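Local coordinates for protein TetR family transcriptional regulator (PDB 5XS9) that probably binds DNA as a TetR-family dimer and regulates transcription of genes concerned with biotin, at residues Trp42-Lys47 / Leu51-Asp56; His57-Ala62 / Gly103-Ile108; Arg72-Glu77 / Gly116-Ala121; Glu110-Leu115 / Ala131-Val136. All blocks are in the same frame, centred on the assembly; numbering follows the deposited sequence.

Contact 1: Trp42-Lys47 / Leu51-Asp56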
loop_
_atom_site.group_PDB
_atom_site.type_symbol
_atom_site.label_atom_id
_atom_site.label_comp_id
_atom_site.label_asym_id
_atom_site.label_seq_id
_atom_site.Cartn_x
_atom_site.Cartn_y
_atom_site.Cartn_z
ATOM N N TRP A 42 1.954 29.042 -10.762
ATOM C CA TRP A 42 0.692 29.713 -10.977
ATOM C C TRP A 42 -0.417 28.677 -10.978
ATOM O O TRP A 42 -1.538 29.030 -10.765
ATOM C CB TRP A 42 0.718 30.525 -12.298
ATOM C CG TRP A 42 1.488 31.779 -12.143
ATOM C CD1 TRP A 42 2.795 31.963 -12.426
ATOM C CD2 TRP A 42 1.023 33.005 -11.579
ATOM N NE1 TRP A 42 3.187 33.235 -12.085
ATOM C CE2 TRP A 42 2.108 33.904 -11.585
ATOM C CE3 TRP A 42 -0.209 33.439 -11.088
ATOM C CZ2 TRP A 42 2.008 35.206 -11.100
ATOM C CZ3 TRP A 42 -0.315 34.750 -10.617
ATOM C CH2 TRP A 42 0.796 35.614 -10.631
ATOM N N HIS A 43 -0.086 27.408 -11.196
ATOM C CA HIS A 43 -1.085 26.343 -11.245
ATOM C C HIS A 43 -1.047 25.450 -10.046
ATOM O O HIS A 43 -2.069 24.942 -9.681
ATOM C CB HIS A 43 -0.854 25.511 -12.477
ATOM C CG HIS A 43 -1.072 26.272 -13.723
ATOM N ND1 HIS A 43 -2.326 26.672 -14.122
ATOM C CD2 HIS A 43 -0.205 26.768 -14.631
ATOM C CE1 HIS A 43 -2.227 27.336 -15.256
ATOM N NE2 HIS A 43 -0.954 27.399 -15.591
ATOM N N PHE A 44 0.140 25.223 -9.466
ATOM C CA PHE A 44 0.281 24.419 -8.277
ATOM C C PHE A 44 1.218 25.067 -7.343
ATOM O O PHE A 44 2.278 25.500 -7.751
ATOM C CB PHE A 44 0.849 23.072 -8.671
ATOM C CG PHE A 44 0.060 22.381 -9.745
ATOM C CD1 PHE A 44 -1.213 21.897 -9.466
ATOM C CD2 PHE A 44 0.585 22.212 -11.011
ATOM C CE1 PHE A 44 -1.942 21.257 -10.441
ATOM C CE2 PHE A 44 -0.143 21.575 -11.978
ATOM C CZ PHE A 44 -1.402 21.110 -11.686
ATOM N N ALA A 45 0.854 25.122 -6.079
ATOM C CA ALA A 45 1.702 25.715 -5.083
ATOM C C ALA A 45 2.892 24.857 -4.724
ATOM O O ALA A 45 3.897 25.401 -4.257
ATOM C CB ALA A 45 0.928 26.080 -3.849
ATOM N N ASN A 46 2.817 23.547 -4.946
ATOM C CA ASN A 46 3.862 22.648 -4.476
ATOM C C ASN A 46 3.713 21.318 -5.142
ATOM O O ASN A 46 2.735 21.095 -5.854
ATOM C CB ASN A 46 3.877 22.517 -2.948
ATOM C CG ASN A 46 2.535 22.075 -2.381
ATOM O OD1 ASN A 46 1.879 21.152 -2.872
ATOM N ND2 ASN A 46 2.093 22.779 -1.382
ATOM N N LYS A 47 4.712 20.456 -4.980
ATOM C CA LYS A 47 4.670 19.157 -5.625
ATOM C C LYS A 47 3.464 18.299 -5.179
ATOM O O LYS A 47 2.921 17.555 -5.988
ATOM C CB LYS A 47 5.939 18.365 -5.393
ATOM C CG LYS A 47 5.885 17.005 -6.125
ATOM C CD LYS A 47 7.181 16.466 -6.725
ATOM C CE LYS A 47 7.914 15.555 -5.788
ATOM N NZ LYS A 47 8.020 16.272 -4.492
ATOM N N LEU A 51 0.961 16.470 -7.636
ATOM C CA LEU A 51 0.678 15.016 -7.605
ATOM C C LEU A 51 -0.806 14.736 -7.455
ATOM O O LEU A 51 -1.322 13.829 -8.121
ATOM C CB LEU A 51 1.497 14.330 -6.510
ATOM C CG LEU A 51 3.011 14.305 -6.759
ATOM C CD1 LEU A 51 3.765 13.885 -5.473
ATOM C CD2 LEU A 51 3.360 13.390 -7.893
ATOM N N GLY A 52 -1.490 15.511 -6.605
ATOM C CA GLY A 52 -2.968 15.452 -6.496
ATOM C C GLY A 52 -3.741 15.614 -7.829
ATOM O O GLY A 52 -4.702 14.878 -8.107
ATOM N N ALA A 53 -3.330 16.572 -8.652
ATOM C CA ALA A 53 -3.968 16.783 -9.939
ATOM C C ALA A 53 -3.655 15.639 -10.844
ATOM O O ALA A 53 -4.466 15.215 -11.619
ATOM C CB ALA A 53 -3.449 18.082 -10.573
ATOM N N VAL A 54 -2.425 15.154 -10.816
ATOM C CA VAL A 54 -2.100 14.044 -11.660
ATOM C C VAL A 54 -2.915 12.788 -11.176
ATOM O O VAL A 54 -3.430 11.984 -12.013
ATOM C CB VAL A 54 -0.601 13.728 -11.630
ATOM C CG1 VAL A 54 -0.345 12.387 -12.249
ATOM C CG2 VAL A 54 0.210 14.790 -12.337
ATOM N N ALA A 55 -3.001 12.599 -9.864
ATOM C CA ALA A 55 -3.913 11.517 -9.290
ATOM C C ALA A 55 -5.365 11.628 -9.847
ATOM O O ALA A 55 -5.941 10.643 -10.347
ATOM C CB ALA A 55 -3.911 11.558 -7.771
ATOM N N ASP A 56 -5.936 12.840 -9.829
ATOM C CA ASP A 56 -7.325 13.006 -10.343
ATOM C C ASP A 56 -7.459 12.790 -11.801
ATOM O O ASP A 56 -8.460 12.279 -12.254
ATOM C CB ASP A 56 -7.930 14.308 -9.899
ATOM C CG ASP A 56 -8.145 14.307 -8.410
ATOM O OD1 ASP A 56 -8.293 13.208 -7.802
ATOM O OD2 ASP A 56 -8.169 15.354 -7.814
#
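Phe44 and Ala53 make the apolar half of this contact. The loop that runs into helix 47-58 swings the phenyl ring back over the helix's own flank, and ring atom CE1 of Phe44 comes to 3.5 Å from the methyl CB of Ala53, with CZ of Phe44 next at 3.8 Å. The methyl approaches the ring obliquely. Phe44 CG sits beside its backbone N and anti to the carbonyl carbon (chi1 -54°), which turns the ring toward the helix, while CB of His43 lies over the rim of one ring face. Val8 of helix 5-19 also packs on Phe44, so the ring touches two helices.

A second hydrocarbon touch lies nearer the start of the helix. The aliphatic part of Lys47 crosses the side chain of Leu51, with Lys47 CG 3.8 Å from Leu51 CD1. Beyond Leu51, Leu95 and Ser99 of helix 92-101 continue the packing.

The polar link is helical: Leu51 N donates to Lys47 O at 2.8 Å, with an N-H...O angle of 165°. This is the i to i+4 bond of the first turn, and Leu51 CG lies 3.3 Å from the same oxygen. Ahead of it, Asn46 is the N-cap, its OD1 accepting from Glu49 N.

In the TetR family this loop follows the helix-turn-helix. The chemistry implies that the loop is held to helix 47-58 by the packing of Phe44 on Ala53 and by the Asn46 cap, while the Lys47-Leu51 bond belongs to the helix's own first turn.

Contact 2: His57-Ala62 / Gly103-Ile108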
loop_
_atom_site.group_PDB
_atom_site.type_symbol
_atom_site.label_atom_id
_atom_site.label_comp_id
_atom_site.label_asym_id
_atom_site.label_seq_id
_atom_site.Cartn_x
_atom_site.Cartn_y
_atom_site.Cartn_z
ATOM N N HIS A 57 -6.392 13.038 -12.530
ATOM C CA HIS A 57 -6.396 12.840 -13.960
ATOM C C HIS A 57 -6.351 11.355 -14.274
ATOM O O HIS A 57 -7.093 10.878 -15.135
ATOM C CB HIS A 57 -5.182 13.565 -14.575
ATOM C CG HIS A 57 -5.091 13.429 -16.056
ATOM N ND1 HIS A 57 -4.043 12.798 -16.681
ATOM C CD2 HIS A 57 -5.908 13.855 -17.037
ATOM C CE1 HIS A 57 -4.236 12.808 -17.984
ATOM N NE2 HIS A 57 -5.367 13.432 -18.224
ATOM N N ILE A 58 -5.439 10.644 -13.608
ATOM C CA ILE A 58 -5.303 9.164 -13.633
ATOM C C ILE A 58 -6.640 8.480 -13.283
ATOM O O ILE A 58 -6.968 7.434 -13.809
ATOM C CB ILE A 58 -4.185 8.730 -12.595
ATOM C CG1 ILE A 58 -2.806 8.962 -13.177
ATOM C CG2 ILE A 58 -4.213 7.288 -12.160
ATOM C CD1 ILE A 58 -1.734 8.852 -12.096
ATOM N N LEU A 59 -7.373 9.044 -12.366
ATOM C CA LEU A 59 -8.594 8.442 -11.845
ATOM C C LEU A 59 -9.875 8.944 -12.561
ATOM O O LEU A 59 -10.983 8.518 -12.204
ATOM C CB LEU A 59 -8.723 8.821 -10.332
ATOM C CG LEU A 59 -7.729 8.178 -9.378
ATOM C CD1 LEU A 59 -7.863 8.747 -7.984
ATOM C CD2 LEU A 59 -7.866 6.669 -9.378
ATOM N N ARG A 60 -9.732 9.876 -13.503
ATOM C CA ARG A 60 -10.802 10.231 -14.452
ATOM C C ARG A 60 -11.627 9.010 -14.925
ATOM O O ARG A 60 -12.818 8.993 -14.745
ATOM C CB ARG A 60 -10.155 10.925 -15.641
ATOM C CG ARG A 60 -11.047 11.407 -16.775
ATOM C CD ARG A 60 -10.215 12.267 -17.732
ATOM N NE ARG A 60 -8.829 11.767 -17.862
ATOM C CZ ARG A 60 -8.370 10.893 -18.768
ATOM N NH1 ARG A 60 -9.164 10.376 -19.715
ATOM N NH2 ARG A 60 -7.082 10.533 -18.726
ATOM N N THR A 61 -10.997 7.965 -15.452
ATOM C CA THR A 61 -11.775 6.821 -15.892
ATOM C C THR A 61 -12.335 5.943 -14.762
ATOM O O THR A 61 -13.247 5.195 -15.028
ATOM C CB THR A 61 -11.013 5.877 -16.839
ATOM O OG1 THR A 61 -9.955 5.182 -16.120
ATOM C CG2 THR A 61 -10.523 6.644 -18.045
ATOM N N ALA A 62 -11.805 6.039 -13.543
ATOM C CA ALA A 62 -12.199 5.169 -12.460
ATOM C C ALA A 62 -13.649 5.341 -11.977
ATOM O O ALA A 62 -14.224 4.449 -11.410
ATOM C CB ALA A 62 -11.254 5.340 -11.275
ATOM N N GLY A 103 -4.541 14.065 1.334
ATOM C CA GLY A 103 -5.790 14.751 1.101
ATOM C C GLY A 103 -5.905 15.533 -0.213
ATOM O O GLY A 103 -6.798 16.375 -0.313
ATOM N N GLN A 104 -5.085 15.236 -1.239
ATOM C CA GLN A 104 -5.003 16.072 -2.444
ATOM C C GLN A 104 -5.700 15.515 -3.675
ATOM O O GLN A 104 -5.696 16.180 -4.720
ATOM C CB GLN A 104 -3.540 16.374 -2.767
ATOM C CG GLN A 104 -2.842 17.181 -1.697
ATOM C CD GLN A 104 -3.009 18.699 -1.845
ATOM O OE1 GLN A 104 -3.584 19.154 -2.760
ATOM N NE2 GLN A 104 -2.490 19.450 -0.909
ATOM N N SER A 105 -6.323 14.345 -3.563
ATOM C CA SER A 105 -7.098 13.747 -4.669
ATOM C C SER A 105 -8.582 13.865 -4.334
ATOM O O SER A 105 -9.052 13.283 -3.380
ATOM C CB SER A 105 -6.751 12.271 -4.888
ATOM O OG SER A 105 -7.650 11.572 -5.779
ATOM N N VAL A 106 -9.311 14.572 -5.196
ATOM C CA VAL A 106 -10.763 14.701 -5.119
ATOM C C VAL A 106 -11.439 13.413 -5.584
ATOM O O VAL A 106 -12.452 13.006 -5.041
ATOM C CB VAL A 106 -11.221 15.925 -5.989
ATOM C CG1 VAL A 106 -12.740 15.999 -6.116
ATOM C CG2 VAL A 106 -10.683 17.204 -5.349
ATOM N N VAL A 107 -10.914 12.751 -6.599
ATOM C CA VAL A 107 -11.598 11.611 -7.072
ATOM C C VAL A 107 -11.588 10.470 -6.055
ATOM O O VAL A 107 -12.571 9.767 -5.903
ATOM C CB VAL A 107 -11.075 11.175 -8.438
ATOM C CG1 VAL A 107 -11.813 9.955 -8.910
ATOM C CG2 VAL A 107 -11.282 12.315 -9.474
ATOM N N ILE A 108 -10.473 10.235 -5.389
ATOM C CA ILE A 108 -10.458 9.120 -4.429
ATOM C C ILE A 108 -11.475 9.373 -3.300
ATOM O O ILE A 108 -12.156 8.467 -2.861
ATOM C CB ILE A 108 -9.007 8.858 -3.896
ATOM C CG1 ILE A 108 -8.961 7.488 -3.235
ATOM C CG2 ILE A 108 -8.569 9.945 -2.953
ATOM C CD1 ILE A 108 -8.974 6.384 -4.271
#
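Leu59 reaches across to Ser105, Val107 and Ile108 and carries nearly all of this contact. Before it, the last turn of helix 47-58 contributes little to the meeting: His57 points away and gives its ND1 to a hydrogen bond with Thr13 OG1, and Ile58 packs instead on Leu16 of helix 5-19.

At Leu59 the chain comes closest to the start of helix 106-122, its CA 6.5 Å from the CA of Val107. Leu59 CB lies against Val107 CG1 at 3.6 Å. That methyl is anti to the Val107 backbone N (chi1 180°) and thereby also comes within 3.7 Å of Leu59 O. Farther out, Leu59 CD1 settles over the first turn of the helix, 3.6 Å from Ser105 OG and 4.2 Å from Ile108 CB. Leu82, Leu86 and Val96 pack on the same leucine from two further helices.

After Leu59 the chain turns away: Arg60 heads outward, and Ala62, held by a bond from its N to Leu59 O at 2.9 Å, faces helix 106-122 without reaching this segment.

Ser105 is the N-cap, its OG accepting from Ile108 N at 3.1 Å and hydrogen-bonded also to Asp56 OD1. The leucine methyl thus lies beside a buried hydroxyl already engaged twice. The chemistry implies division of labour: Asp56 ties down the polar helix start, whereas Leu59 seals its flank with hydrocarbon, consistent with a join between the N-terminal DNA-binding part and the C-terminal helices, as in other TetR-family proteins.

Contact 3: Arg72-Glu77 / Gly116-Ala121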
loop_
_atom_site.group_PDB
_atom_site.type_symbol
_atom_site.label_atom_id
_atom_site.label_comp_id
_atom_site.label_asym_id
_atom_site.label_seq_id
_atom_site.Cartn_x
_atom_site.Cartn_y
_atom_site.Cartn_z
ATOM N N ARG A 72 -23.402 -5.308 -3.549
ATOM C CA ARG A 72 -22.232 -6.170 -3.765
ATOM C C ARG A 72 -21.502 -5.868 -5.065
ATOM O O ARG A 72 -20.260 -5.719 -5.112
ATOM C CB ARG A 72 -22.590 -7.676 -3.685
ATOM C CG ARG A 72 -23.026 -8.130 -2.300
ATOM C CD ARG A 72 -23.552 -9.550 -2.375
ATOM N NE ARG A 72 -23.856 -10.140 -1.073
ATOM C CZ ARG A 72 -24.964 -9.891 -0.356
ATOM N NH1 ARG A 72 -25.888 -9.023 -0.756
ATOM N NH2 ARG A 72 -25.126 -10.477 0.814
ATOM N N GLU A 73 -22.298 -5.723 -6.113
ATOM C CA GLU A 73 -21.798 -5.480 -7.438
ATOM C C GLU A 73 -21.331 -4.052 -7.562
ATOM O O GLU A 73 -20.369 -3.755 -8.248
ATOM C CB GLU A 73 -22.886 -5.834 -8.507
ATOM C CG GLU A 73 -22.937 -7.313 -8.887
ATOM C CD GLU A 73 -23.330 -8.312 -7.779
ATOM O OE1 GLU A 73 -22.502 -9.252 -7.468
ATOM O OE2 GLU A 73 -24.456 -8.176 -7.218
ATOM N N GLN A 74 -21.926 -3.126 -6.853
ATOM C CA GLN A 74 -21.322 -1.823 -6.805
ATOM C C GLN A 74 -19.863 -1.793 -6.278
ATOM O O GLN A 74 -19.005 -1.006 -6.776
ATOM C CB GLN A 74 -22.108 -0.873 -5.879
ATOM C CG GLN A 74 -23.554 -0.568 -6.356
ATOM C CD GLN A 74 -24.361 0.196 -5.335
ATOM O OE1 GLN A 74 -23.860 1.039 -4.604
ATOM N NE2 GLN A 74 -25.660 -0.116 -5.289
ATOM N N ILE A 75 -19.621 -2.548 -5.209
ATOM C CA ILE A 75 -18.273 -2.590 -4.654
ATOM C C ILE A 75 -17.348 -3.234 -5.683
ATOM O O ILE A 75 -16.281 -2.708 -5.979
ATOM C CB ILE A 75 -18.252 -3.376 -3.373
ATOM C CG1 ILE A 75 -18.933 -2.495 -2.290
ATOM C CG2 ILE A 75 -16.794 -3.697 -3.014
ATOM C CD1 ILE A 75 -19.235 -3.247 -1.103
ATOM N N HIS A 76 -17.777 -4.348 -6.232
ATOM C CA HIS A 76 -16.947 -5.005 -7.255
ATOM C C HIS A 76 -16.629 -4.047 -8.400
ATOM O O HIS A 76 -15.479 -3.923 -8.806
ATOM C CB HIS A 76 -17.556 -6.361 -7.733
ATOM C CG HIS A 76 -17.407 -7.469 -6.727
ATOM N ND1 HIS A 76 -16.196 -8.121 -6.508
ATOM C CD2 HIS A 76 -18.312 -8.081 -5.917
ATOM C CE1 HIS A 76 -16.361 -9.044 -5.575
ATOM N NE2 HIS A 76 -17.631 -9.038 -5.199
ATOM N N GLU A 77 -17.644 -3.355 -8.912
ATOM C CA GLU A 77 -17.499 -2.544 -10.121
ATOM C C GLU A 77 -16.615 -1.378 -9.851
ATOM O O GLU A 77 -15.636 -1.106 -10.587
ATOM C CB GLU A 77 -18.905 -2.126 -10.683
ATOM C CG GLU A 77 -18.901 -1.558 -12.071
ATOM C CD GLU A 77 -18.732 -2.617 -13.197
ATOM O OE1 GLU A 77 -18.767 -3.839 -12.956
ATOM O OE2 GLU A 77 -18.584 -2.201 -14.361
ATOM N N GLY A 116 -19.098 4.001 0.575
ATOM C CA GLY A 116 -19.901 4.161 1.767
ATOM C C GLY A 116 -21.364 3.949 1.536
ATOM O O GLY A 116 -22.005 3.333 2.343
ATOM N N ARG A 117 -21.899 4.356 0.386
ATOM C CA ARG A 117 -23.292 4.005 0.066
ATOM C C ARG A 117 -23.606 2.503 -0.079
ATOM O O ARG A 117 -24.675 2.014 0.310
ATOM C CB ARG A 117 -23.740 4.779 -1.162
ATOM C CG ARG A 117 -23.758 6.307 -0.867
ATOM C CD ARG A 117 -24.409 7.126 -2.002
ATOM N NE ARG A 117 -23.397 7.567 -2.976
ATOM C CZ ARG A 117 -22.764 8.747 -2.967
ATOM N NH1 ARG A 117 -23.058 9.676 -2.048
ATOM N NH2 ARG A 117 -21.820 9.008 -3.892
ATOM N N ALA A 118 -22.637 1.735 -0.583
ATOM C CA ALA A 118 -22.818 0.313 -0.689
ATOM C C ALA A 118 -22.718 -0.260 0.719
ATOM O O ALA A 118 -23.465 -1.156 1.095
ATOM C CB ALA A 118 -21.707 -0.283 -1.608
ATOM N N ALA A 119 -21.792 0.234 1.514
ATOM C CA ALA A 119 -21.646 -0.297 2.913
ATOM C C ALA A 119 -22.944 -0.106 3.701
ATOM O O ALA A 119 -23.380 -0.967 4.449
ATOM C CB ALA A 119 -20.491 0.360 3.628
ATOM N N ARG A 120 -23.597 1.006 3.466
ATOM C CA ARG A 120 -24.840 1.337 4.181
ATOM C C ARG A 120 -25.983 0.393 3.758
ATOM O O ARG A 120 -26.712 -0.141 4.605
ATOM C CB ARG A 120 -25.096 2.853 3.968
ATOM C CG ARG A 120 -26.236 3.434 4.736
ATOM C CD ARG A 120 -26.595 4.847 4.246
ATOM N NE ARG A 120 -25.738 5.787 4.934
ATOM C CZ ARG A 120 -24.667 6.418 4.431
ATOM N NH1 ARG A 120 -24.281 6.284 3.160
ATOM N NH2 ARG A 120 -23.957 7.203 5.246
ATOM N N ALA A 121 -26.048 0.025 2.463
ATOM C CA ALA A 121 -27.005 -0.974 2.028
ATOM C C ALA A 121 -26.748 -2.332 2.640
ATOM O O ALA A 121 -27.651 -3.148 2.854
ATOM C CB ALA A 121 -27.042 -1.063 0.480
#
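Gln74 and Ala118 mark where the two helical segments come nearest, with 6.6 Å between their CA atoms. Segment 72-77 is an early part of helix 71-87, segment 116-121 a late part of helix 106-122, and each keeps its own i to i+4 bonds: His76 N to Arg72 O at 3.0 Å on one side, Arg120 N to Gly116 O, also 3.0 Å, on the other. No hydrogen bond passes between them. The short approach is possible because the facing residue on helix 106-122 is an alanine, whose methyl points toward the partner.

Two side chains receive that methyl. Ile75 comes in from one side with the longer of its branches: CG1 lies 3.6 Å from Ala118 CB, and CD1 follows at 3.9 Å. With CG1 anti to the carbonyl carbon (chi1 -73°), this branch bends back toward the partner although the bond from CA to CB leaves at an angle, and CG2 stays aside. Gln74 adds the other flank. Its extended chain brings OE1 to 3.9 Å from Ala118 CB, a van der Waals approach, while NE2 of the same amide is hydrogen-bonded to Leu69 O.

Around this centre, Trp71 packs on Ala118 and Ala121, and Leu185 of helix 170-186 touches Ile75. The outer face is charged, with Arg117 bridged to Glu113 and Arg120 to Asp126.

The chemistry implies that between these two segments of the C-terminal domain the contact is van der Waals packing without a hydrogen bond, a small methyl meeting an isoleucine branch and the oxygen of a glutamine amide tethered through its nitrogen to the backbone at Leu69.

Contact 4: Glu110-Leu115 / Ala131-Val136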
loop_
_atom_site.group_PDB
_atom_site.type_symbol
_atom_site.label_atom_id
_atom_site.label_comp_id
_atom_site.label_asym_id
_atom_site.label_seq_id
_atom_site.Cartn_x
_atom_site.Cartn_y
_atom_site.Cartn_z
ATOM N N GLU A 110 -14.292 11.037 -3.645
ATOM C CA GLU A 110 -15.549 10.653 -4.247
ATOM C C GLU A 110 -15.749 9.107 -4.249
ATOM O O GLU A 110 -16.850 8.639 -4.060
ATOM C CB GLU A 110 -15.695 11.120 -5.697
ATOM C CG GLU A 110 -15.755 12.621 -5.861
ATOM C CD GLU A 110 -15.686 13.054 -7.335
ATOM O OE1 GLU A 110 -15.803 12.194 -8.257
ATOM O OE2 GLU A 110 -15.516 14.279 -7.546
ATOM N N ILE A 111 -14.710 8.344 -4.544
ATOM C CA ILE A 111 -14.877 6.895 -4.598
ATOM C C ILE A 111 -15.198 6.320 -3.226
ATOM O O ILE A 111 -16.035 5.444 -3.103
ATOM C CB ILE A 111 -13.641 6.218 -5.280
ATOM C CG1 ILE A 111 -13.693 6.523 -6.811
ATOM C CG2 ILE A 111 -13.682 4.703 -5.026
ATOM C CD1 ILE A 111 -12.316 6.466 -7.445
ATOM N N VAL A 112 -14.533 6.829 -2.203
ATOM C CA VAL A 112 -14.797 6.436 -0.859
ATOM C C VAL A 112 -16.248 6.722 -0.431
ATOM O O VAL A 112 -16.924 5.860 0.112
ATOM C CB VAL A 112 -13.844 7.207 0.092
ATOM C CG1 VAL A 112 -14.315 7.220 1.543
ATOM C CG2 VAL A 112 -12.458 6.645 -0.009
ATOM N N GLU A 113 -16.767 7.897 -0.792
ATOM C CA GLU A 113 -18.163 8.214 -0.514
ATOM C C GLU A 113 -19.046 7.259 -1.286
ATOM O O GLU A 113 -20.059 6.741 -0.787
ATOM C CB GLU A 113 -18.444 9.716 -0.855
ATOM C CG GLU A 113 -19.913 10.075 -1.045
ATOM C CD GLU A 113 -20.698 10.399 0.247
ATOM O OE1 GLU A 113 -21.879 9.980 0.331
ATOM O OE2 GLU A 113 -20.181 11.097 1.159
ATOM N N GLN A 114 -18.712 6.991 -2.529
ATOM C CA GLN A 114 -19.532 6.050 -3.238
ATOM C C GLN A 114 -19.537 4.644 -2.614
ATOM O O GLN A 114 -20.564 4.018 -2.506
ATOM C CB GLN A 114 -19.082 6.011 -4.697
ATOM C CG GLN A 114 -19.976 5.262 -5.602
ATOM C CD GLN A 114 -19.723 5.601 -7.077
ATOM O OE1 GLN A 114 -19.603 6.764 -7.462
ATOM N NE2 GLN A 114 -19.711 4.588 -7.905
ATOM N N LEU A 115 -18.382 4.156 -2.180
ATOM C CA LEU A 115 -18.326 2.892 -1.496
ATOM C C LEU A 115 -19.110 2.885 -0.142
ATOM O O LEU A 115 -19.663 1.872 0.235
ATOM C CB LEU A 115 -16.885 2.488 -1.222
ATOM C CG LEU A 115 -16.046 2.115 -2.453
ATOM C CD1 LEU A 115 -14.609 2.052 -1.986
ATOM C CD2 LEU A 115 -16.542 0.849 -3.129
ATOM N N ALA A 131 -15.208 4.169 7.809
ATOM C CA ALA A 131 -14.212 3.159 8.119
ATOM C C ALA A 131 -14.341 1.918 7.160
ATOM O O ALA A 131 -13.331 1.366 6.761
ATOM C CB ALA A 131 -14.258 2.753 9.555
ATOM N N ALA A 132 -15.577 1.504 6.873
ATOM C CA ALA A 132 -15.846 0.389 5.956
ATOM C C ALA A 132 -15.347 0.694 4.572
ATOM O O ALA A 132 -14.635 -0.125 3.983
ATOM C CB ALA A 132 -17.308 0.032 5.929
ATOM N N ALA A 133 -15.628 1.898 4.089
ATOM C CA ALA A 133 -15.226 2.317 2.768
ATOM C C ALA A 133 -13.719 2.450 2.673
ATOM O O ALA A 133 -13.135 1.918 1.718
ATOM C CB ALA A 133 -15.924 3.595 2.335
ATOM N N ARG A 134 -13.080 3.048 3.682
ATOM C CA ARG A 134 -11.648 3.145 3.706
ATOM C C ARG A 134 -10.969 1.766 3.752
ATOM O O ARG A 134 -9.908 1.570 3.158
ATOM C CB ARG A 134 -11.164 3.991 4.898
ATOM C CG ARG A 134 -11.350 5.493 4.620
ATOM C CD ARG A 134 -10.668 6.379 5.637
ATOM N NE ARG A 134 -11.198 6.157 6.943
ATOM C CZ ARG A 134 -12.163 6.890 7.536
ATOM N NH1 ARG A 134 -12.754 7.926 6.933
ATOM N NH2 ARG A 134 -12.551 6.556 8.762
ATOM N N THR A 135 -11.583 0.823 4.466
ATOM C CA THR A 135 -11.087 -0.528 4.562
ATOM C C THR A 135 -10.938 -1.159 3.145
ATOM O O THR A 135 -9.884 -1.737 2.799
ATOM C CB THR A 135 -11.977 -1.374 5.466
ATOM O OG1 THR A 135 -11.891 -0.904 6.871
ATOM C CG2 THR A 135 -11.508 -2.839 5.413
ATOM N N VAL A 136 -11.976 -1.009 2.350
ATOM C CA VAL A 136 -11.941 -1.465 0.961
ATOM C C VAL A 136 -10.867 -0.741 0.192
ATOM O O VAL A 136 -10.061 -1.398 -0.501
ATOM C CB VAL A 136 -13.309 -1.284 0.313
ATOM C CG1 VAL A 136 -13.318 -1.666 -1.203
ATOM C CG2 VAL A 136 -14.390 -2.069 1.098
#
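Ala133 gives up more surface than any other residue here, and its methyl lies at the centre of the meeting between the two segments. CB of Ala133 rests 3.3 Å from the backbone oxygen Val112 O and 3.8 Å from Leu115 CB, the CA atoms of Leu115 and Ala133 being 5.3 Å apart.

Leu115 covers the next part of the interface. Its CG is anti to the carbonyl carbon (chi1 -69°), which carries CD1 along the partner helix to 4.0 Å from Val136 CG1, the two side chains crossing at a slant; Ser78 and Ile137 also touch Leu115.

The segment axes approach to 8.4 Å at 119° between their directions, so the short helical pieces cross steeply in the all-helical C-terminal domain of the TetR fold. The far side of 131-136 faces the dimer partner: Arg134 NH2 is hydrogen-bonded to Gln173 OE1 of the second subunit, and Phe176 of that subunit packs on Ala132.

Val112 also touches the alanine, its CG1 4.0 Å from Ala133 CB. Within the second helix, Thr135 OG1 donates to Ala131 O at 2.7 Å, reaching that oxygen from the face opposite to Thr135 N.

Overall arrangement
From the N terminus, contact 1 closes a very short loop, folding the lead-in of helix 47-58 back on that helix. Contact 2 opens right after it and spans 40 residues, bringing the end of helix 47-58 to the start of helix 106-122, to which Asp56 of contact 1 also bonds. Contact 3 begins within the loop of contact 2 and ends beyond it, so these cross. It also crosses contact 4, which follows contact 2 in series. Helix 106-122 is common to contacts 2, 3 and 4: it meets the end of helix 47-58 in contact 2 and two other helices of the C-terminal part, 71-87 and 129-155, in contacts 3 and 4. About 30 Å separates the centres of contacts 1 and 3.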